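Local coordinates for protein lipid binding hydrolase (Escherichia coli, PDB 2IF6) that is of unproven function but probably acts as a hydrolase of the permuted papain-like amidase type (YaeF/YiiX, C92), at residues Ile10-Ser15 with Ser32-Leu37; Lys69-Arg74 with Ala167-Pro172. All coordinates share one frame; numbering follows the deposited sequence.

Contact 1. Residues Ile10-Ser15 with Ser32-Leu37; sequences IIFQIS and SHTGML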
loop_
_atom_site.group_PDB
_atom_site.type_symbol
_atom_site.label_atom_id
_atom_site.label_comp_id
_atom_site.label_asym_id
_atom_site.label_seq_id
_atom_site.Cartn_x
_atom_site.Cartn_y
_atom_site.Cartn_z
ATOM N N ILE A 10 8.916 -1.604 -1.771
ATOM C CA ILE A 10 7.505 -1.589 -1.389
ATOM C C ILE A 10 7.237 -2.868 -0.644
ATOM O O ILE A 10 7.534 -3.947 -1.149
ATOM C CB ILE A 10 6.588 -1.451 -2.621
ATOM C CG1 ILE A 10 7.022 -0.216 -3.451
ATOM C CG2 ILE A 10 5.114 -1.329 -2.169
ATOM C CD1 ILE A 10 6.350 -0.107 -4.868
ATOM N N ILE A 11 6.658 -2.749 0.548
ATOM C CA ILE A 11 6.522 -3.894 1.427
ATOM C C ILE A 11 5.032 -4.179 1.677
ATOM O O ILE A 11 4.247 -3.236 1.782
ATOM C CB ILE A 11 7.333 -3.667 2.749
ATOM C CG1 ILE A 11 7.351 -4.945 3.613
ATOM C CG2 ILE A 11 6.856 -2.426 3.492
ATOM C CD1 ILE A 11 8.422 -4.992 4.670
ATOM N N PHE A 12 4.662 -5.461 1.792
ATOM C CA PHE A 12 3.245 -5.859 1.849
ATOM C C PHE A 12 3.086 -6.809 3.040
ATOM O O PHE A 12 4.020 -7.554 3.376
ATOM C CB PHE A 12 2.845 -6.583 0.551
ATOM C CG PHE A 12 3.022 -5.753 -0.711
ATOM C CD1 PHE A 12 1.935 -5.145 -1.293
ATOM C CD2 PHE A 12 4.279 -5.603 -1.321
ATOM C CE1 PHE A 12 2.087 -4.358 -2.442
ATOM C CE2 PHE A 12 4.412 -4.796 -2.513
ATOM C CZ PHE A 12 3.320 -4.238 -3.044
ATOM N N GLN A 13 1.912 -6.782 3.668
ATOM C CA GLN A 13 1.628 -7.648 4.780
ATOM C C GLN A 13 0.121 -7.888 4.835
ATOM O O GLN A 13 -0.646 -7.249 4.107
ATOM C CB GLN A 13 2.120 -7.002 6.097
ATOM C CG GLN A 13 1.282 -5.790 6.538
ATOM C CD GLN A 13 1.747 -5.109 7.817
ATOM O OE1 GLN A 13 1.072 -4.199 8.263
ATOM N NE2 GLN A 13 2.869 -5.542 8.416
ATOM N N ILE A 14 -0.267 -8.772 5.744
ATOM C CA ILE A 14 -1.661 -9.013 6.077
ATOM C C ILE A 14 -1.992 -8.162 7.290
ATOM O O ILE A 14 -1.484 -8.403 8.410
ATOM C CB ILE A 14 -1.912 -10.490 6.484
ATOM C CG1 ILE A 14 -1.399 -11.477 5.427
ATOM C CG2 ILE A 14 -3.403 -10.711 6.763
ATOM C CD1 ILE A 14 -1.434 -12.915 5.948
ATOM N N SER A 15 -2.831 -7.163 7.070
ATOM C CA SER A 15 -3.361 -6.327 8.151
ATOM C C SER A 15 -4.157 -7.173 9.188
ATOM O O SER A 15 -4.820 -8.155 8.821
ATOM C CB SER A 15 -4.273 -5.256 7.553
ATOM O OG SER A 15 -4.987 -4.585 8.571
ATOM N N SER A 32 -3.148 -6.976 2.424
ATOM C CA SER A 32 -4.142 -6.011 2.828
ATOM C C SER A 32 -3.561 -4.732 3.431
ATOM O O SER A 32 -4.325 -3.854 3.892
ATOM C CB SER A 32 -5.170 -6.695 3.752
ATOM O OG SER A 32 -4.538 -7.182 4.917
ATOM N N HIS A 33 -2.224 -4.616 3.440
ATOM C CA HIS A 33 -1.579 -3.353 3.809
ATOM C C HIS A 33 -0.249 -3.231 3.087
ATOM O O HIS A 33 0.366 -4.245 2.786
ATOM C CB HIS A 33 -1.355 -3.270 5.318
ATOM C CG HIS A 33 -0.885 -1.923 5.786
ATOM N ND1 HIS A 33 -1.481 -0.742 5.380
ATOM C CD2 HIS A 33 0.125 -1.573 6.623
ATOM C CE1 HIS A 33 -0.859 0.278 5.960
ATOM N NE2 HIS A 33 0.125 -0.198 6.709
ATOM N N THR A 34 0.162 -2.005 2.765
ATOM C CA THR A 34 1.442 -1.786 2.063
ATOM C C THR A 34 2.082 -0.491 2.580
ATOM O O THR A 34 1.390 0.382 3.134
ATOM C CB THR A 34 1.240 -1.791 0.517
ATOM O OG1 THR A 34 2.497 -1.762 -0.169
ATOM C CG2 THR A 34 0.427 -0.616 0.077
ATOM N N GLY A 35 3.398 -0.402 2.476
ATOM C CA GLY A 35 4.097 0.859 2.746
ATOM C C GLY A 35 5.369 0.871 1.915
ATOM O O GLY A 35 5.652 -0.108 1.176
ATOM N N MET A 36 6.128 1.958 2.018
ATOM C CA MET A 36 7.349 2.100 1.208
ATOM C C MET A 36 8.494 2.370 2.145
ATOM O O MET A 36 8.376 3.216 3.068
ATOM C CB MET A 36 7.206 3.254 0.198
ATOM C CG MET A 36 8.459 3.566 -0.758
ATOM S SD MET A 36 8.203 5.118 -1.667
ATOM C CE MET A 36 8.723 6.361 -0.428
ATOM N N LEU A 37 9.596 1.666 1.923
ATOM C CA LEU A 37 10.797 1.822 2.752
ATOM C C LEU A 37 11.372 3.230 2.521
ATOM O O LEU A 37 11.399 3.708 1.385
ATOM C CB LEU A 37 11.845 0.760 2.419
ATOM C CG LEU A 37 11.846 -0.614 3.128
ATOM C CD1 LEU A 37 12.271 -0.456 4.562
ATOM C CD2 LEU A 37 10.480 -1.303 3.010
#

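Contact 2. Residues Lys69-Arg74 with Ala167-Pro172; sequences KYVVRR and AVFDAP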
loop_
_atom_site.group_PDB
_atom_site.type_symbol
_atom_site.label_atom_id
_atom_site.label_comp_id
_atom_site.label_asym_id
_atom_site.label_seq_id
_atom_site.Cartn_x
_atom_site.Cartn_y
_atom_site.Cartn_z
ATOM N N LYS A 69 4.329 -12.047 8.569
ATOM C CA LYS A 69 4.615 -12.347 7.164
ATOM C C LYS A 69 4.764 -11.049 6.382
ATOM O O LYS A 69 4.047 -10.067 6.644
ATOM C CB LYS A 69 3.508 -13.152 6.516
ATOM C CG LYS A 69 3.331 -14.532 7.106
ATOM C CD LYS A 69 2.259 -15.242 6.285
ATOM C CE LYS A 69 2.047 -16.637 6.787
ATOM N NZ LYS A 69 1.158 -17.380 5.830
ATOM N N TYR A 70 5.689 -11.046 5.423
ATOM C CA TYR A 70 5.857 -9.879 4.563
ATOM C C TYR A 70 6.569 -10.302 3.284
ATOM O O TYR A 70 7.250 -11.349 3.229
ATOM C CB TYR A 70 6.615 -8.719 5.287
ATOM C CG TYR A 70 8.092 -8.983 5.533
ATOM C CD1 TYR A 70 9.061 -8.595 4.599
ATOM C CD2 TYR A 70 8.519 -9.639 6.703
ATOM C CE1 TYR A 70 10.412 -8.856 4.820
ATOM C CE2 TYR A 70 9.870 -9.896 6.951
ATOM C CZ TYR A 70 10.811 -9.512 6.001
ATOM O OH TYR A 70 12.145 -9.774 6.243
ATOM N N VAL A 71 6.405 -9.477 2.263
ATOM C CA VAL A 71 7.132 -9.649 0.998
ATOM C C VAL A 71 7.488 -8.255 0.550
ATOM O O VAL A 71 6.735 -7.290 0.826
ATOM C CB VAL A 71 6.284 -10.375 -0.073
ATOM C CG1 VAL A 71 4.965 -9.671 -0.301
ATOM C CG2 VAL A 71 7.063 -10.499 -1.410
ATOM N N VAL A 72 8.640 -8.127 -0.111
ATOM C CA VAL A 72 9.145 -6.825 -0.520
ATOM C C VAL A 72 9.359 -6.810 -2.020
ATOM O O VAL A 72 9.990 -7.717 -2.549
ATOM C CB VAL A 72 10.497 -6.513 0.176
ATOM C CG1 VAL A 72 10.981 -5.150 -0.258
ATOM C CG2 VAL A 72 10.334 -6.541 1.728
ATOM N N ARG A 73 8.859 -5.773 -2.698
ATOM C CA ARG A 73 9.107 -5.608 -4.130
ATOM C C ARG A 73 10.019 -4.401 -4.361
ATOM O O ARG A 73 9.994 -3.430 -3.596
ATOM C CB ARG A 73 7.792 -5.402 -4.874
ATOM C CG ARG A 73 6.819 -6.567 -4.681
ATOM C CD ARG A 73 7.114 -7.682 -5.669
ATOM N NE ARG A 73 6.360 -7.557 -6.905
ATOM C CZ ARG A 73 6.410 -8.456 -7.882
ATOM N NH1 ARG A 73 7.179 -9.546 -7.755
ATOM N NH2 ARG A 73 5.704 -8.263 -8.993
ATOM N N ARG A 74 10.828 -4.465 -5.402
ATOM C CA ARG A 74 11.706 -3.342 -5.753
ATOM C C ARG A 74 11.746 -3.153 -7.248
ATOM O O ARG A 74 11.638 -4.124 -8.005
ATOM C CB ARG A 74 13.139 -3.644 -5.233
ATOM C CG ARG A 74 14.215 -2.638 -5.742
ATOM C CD ARG A 74 15.628 -2.979 -5.220
ATOM N NE ARG A 74 15.639 -3.091 -3.757
ATOM C CZ ARG A 74 16.591 -3.697 -3.054
ATOM N NH1 ARG A 74 17.651 -4.218 -3.698
ATOM N NH2 ARG A 74 16.508 -3.737 -1.718
ATOM N N ALA A 167 -2.709 -4.572 -6.847
ATOM C CA ALA A 167 -2.385 -3.842 -8.075
ATOM C C ALA A 167 -0.953 -3.310 -8.058
ATOM O O ALA A 167 -0.257 -3.464 -9.047
ATOM C CB ALA A 167 -3.353 -2.759 -8.350
ATOM N N VAL A 168 -0.501 -2.739 -6.935
ATOM C CA VAL A 168 0.884 -2.242 -6.858
ATOM C C VAL A 168 1.840 -3.410 -6.945
ATOM O O VAL A 168 2.831 -3.377 -7.669
ATOM C CB VAL A 168 1.160 -1.485 -5.550
ATOM C CG1 VAL A 168 2.644 -1.013 -5.499
ATOM C CG2 VAL A 168 0.168 -0.323 -5.419
ATOM N N PHE A 169 1.521 -4.487 -6.230
ATOM C CA PHE A 169 2.408 -5.636 -6.250
ATOM C C PHE A 169 2.694 -6.120 -7.656
ATOM O O PHE A 169 3.831 -6.476 -7.968
ATOM C CB PHE A 169 1.792 -6.802 -5.453
ATOM C CG PHE A 169 2.708 -7.985 -5.319
ATOM C CD1 PHE A 169 3.537 -8.105 -4.190
ATOM C CD2 PHE A 169 2.755 -8.979 -6.301
ATOM C CE1 PHE A 169 4.400 -9.159 -4.053
ATOM C CE2 PHE A 169 3.632 -10.064 -6.163
ATOM C CZ PHE A 169 4.453 -10.158 -5.045
ATOM N N ASP A 170 1.659 -6.169 -8.489
ATOM C CA ASP A 170 1.716 -6.743 -9.836
ATOM C C ASP A 170 2.193 -5.745 -10.885
ATOM O O ASP A 170 2.140 -6.034 -12.102
ATOM C CB ASP A 170 0.318 -7.196 -10.228
ATOM C CG ASP A 170 -0.088 -8.494 -9.557
ATOM O OD1 ASP A 170 0.797 -9.290 -9.156
ATOM O OD2 ASP A 170 -1.304 -8.707 -9.483
ATOM N N ALA A 171 2.627 -4.574 -10.435
ATOM C CA ALA A 171 3.200 -3.579 -11.340
ATOM C C ALA A 171 4.371 -4.197 -12.145
ATOM O O ALA A 171 5.150 -4.990 -11.589
ATOM C CB ALA A 171 3.648 -2.374 -10.564
ATOM N N PRO A 172 4.471 -3.874 -13.448
ATOM C CA PRO A 172 5.470 -4.530 -14.304
ATOM C C PRO A 172 6.934 -4.240 -13.959
ATOM O O PRO A 172 7.808 -5.078 -14.217
ATOM C CB PRO A 172 5.141 -4.039 -15.714
ATOM C CG PRO A 172 4.369 -2.827 -15.541
ATOM C CD PRO A 172 3.622 -2.937 -14.218
#

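Contact 1. Residues Ile10-Ser15 with Ser32-Leu37
Ile11 and Gly35 form a hydrogen-bonded pair between two antiparallel strands of the central sheet in this permuted papain-like fold, and a classic beta bulge, Ser32 and His33 opposite Gln13, ends the ladder. Ile11 N donates to Gly35 O at 2.9 Å, almost straight (173°). Ile11 O accepts twice: Gly35 N arrives in the carbonyl plane, and Thr34 OG1, 3.0 Å from Ile11 O, from above that plane. Threonine suits this buried strand position because its hydroxyl spends its proton on a main-chain carbonyl; with OG1 anti to the backbone N (chi1 -172°), the same oxygen also lies over one face of the Phe12 ring, 3.5 Å from Phe12 CE1. Gln13 O likewise takes two donors, the amides of Ser32 and His33, as the bulge demands, while Gln13 N reaches His33 O at 3.1 Å.

On the face bearing Gln13 and His33, the two side chains run side by side, and Gln13 OE1 comes to the edge of the imidazole, 3.2 Å from His33 CD2. Gln13 NE2 is satisfied by Trp61 O. His33 NE2 bonds Glu48 OE1, and its side chain touches Cys112, a geometry consistent with a Cys-His-Glu triad. Glycine at position 35 puts no side chain on this face, whereas Ile11 CG2 meets Leu37 CD2 in apolar contact. At the bulge itself, Ser32 puts its short side chain to use: Ser32 OG, also bonded to Ser20 OG, accepts from Ser15 N at 2.7 Å.

Contact 2. Residues Lys69-Arg74 with Ala167-Pro172
Arg73 and Phe169 carry a cation-pi stack that joins a strand of the antiparallel sheet to the C-terminal end of helix 165-169. The guanidinium lies flat on the phenyl ring, the planes only 5° apart, with Arg73 CZ 4.0 Å from the ring centroid. Arginine suits the place because its planar cation can cover an aromatic face while its N-H groups still point outward to acceptors. Its aliphatic part shares the same face: Arg73 CD makes a CH-pi contact, 3.5 Å from Phe169 CE1. The chain bends at chi2 (-84°), which carries CD over the ring.

The hydrogen bonds come from the same group. Arg73 NE and NH2 grip Phe169 O side-on; NE lies in the carbonyl plane, on a lone pair, 2.9 Å from Phe169 O. Carbonyls of a helix's last turn generally lack the i+4 amide partner, so a side-chain donor is well placed there, and the cation may gain a little from the negative end of this short helix. Arg73 NH1 turns to Thr176 OG1 on strand 174-180.

Apolar packing completes the join. Val71, two residues earlier and so on the same side of its strand, adds a small branched side chain beside the ring, with Val71 CG1 3.8 Å from Phe169 CE1.

In the fold
From the N terminus, strand 10-13 runs into helix 20-27, and the chain returns as strand 33-40; contact 1 closes this short loop. Contact 2 opens only at strand 70-75 and closes a much longer excursion, through helices 81-91, 112-124 and 142-152, when helix 165-169 comes back to the sheet. The two are in series, neither nested nor crossed. They meet because strand 10-13 lies between strands 33-40 and 70-75: Ile10 O and Arg73 N are 2.7 Å apart, a probable hydrogen bond. Phe12 and Phe169 also pack edge-to-face, tying helix 165-169 to the middle of the sheet.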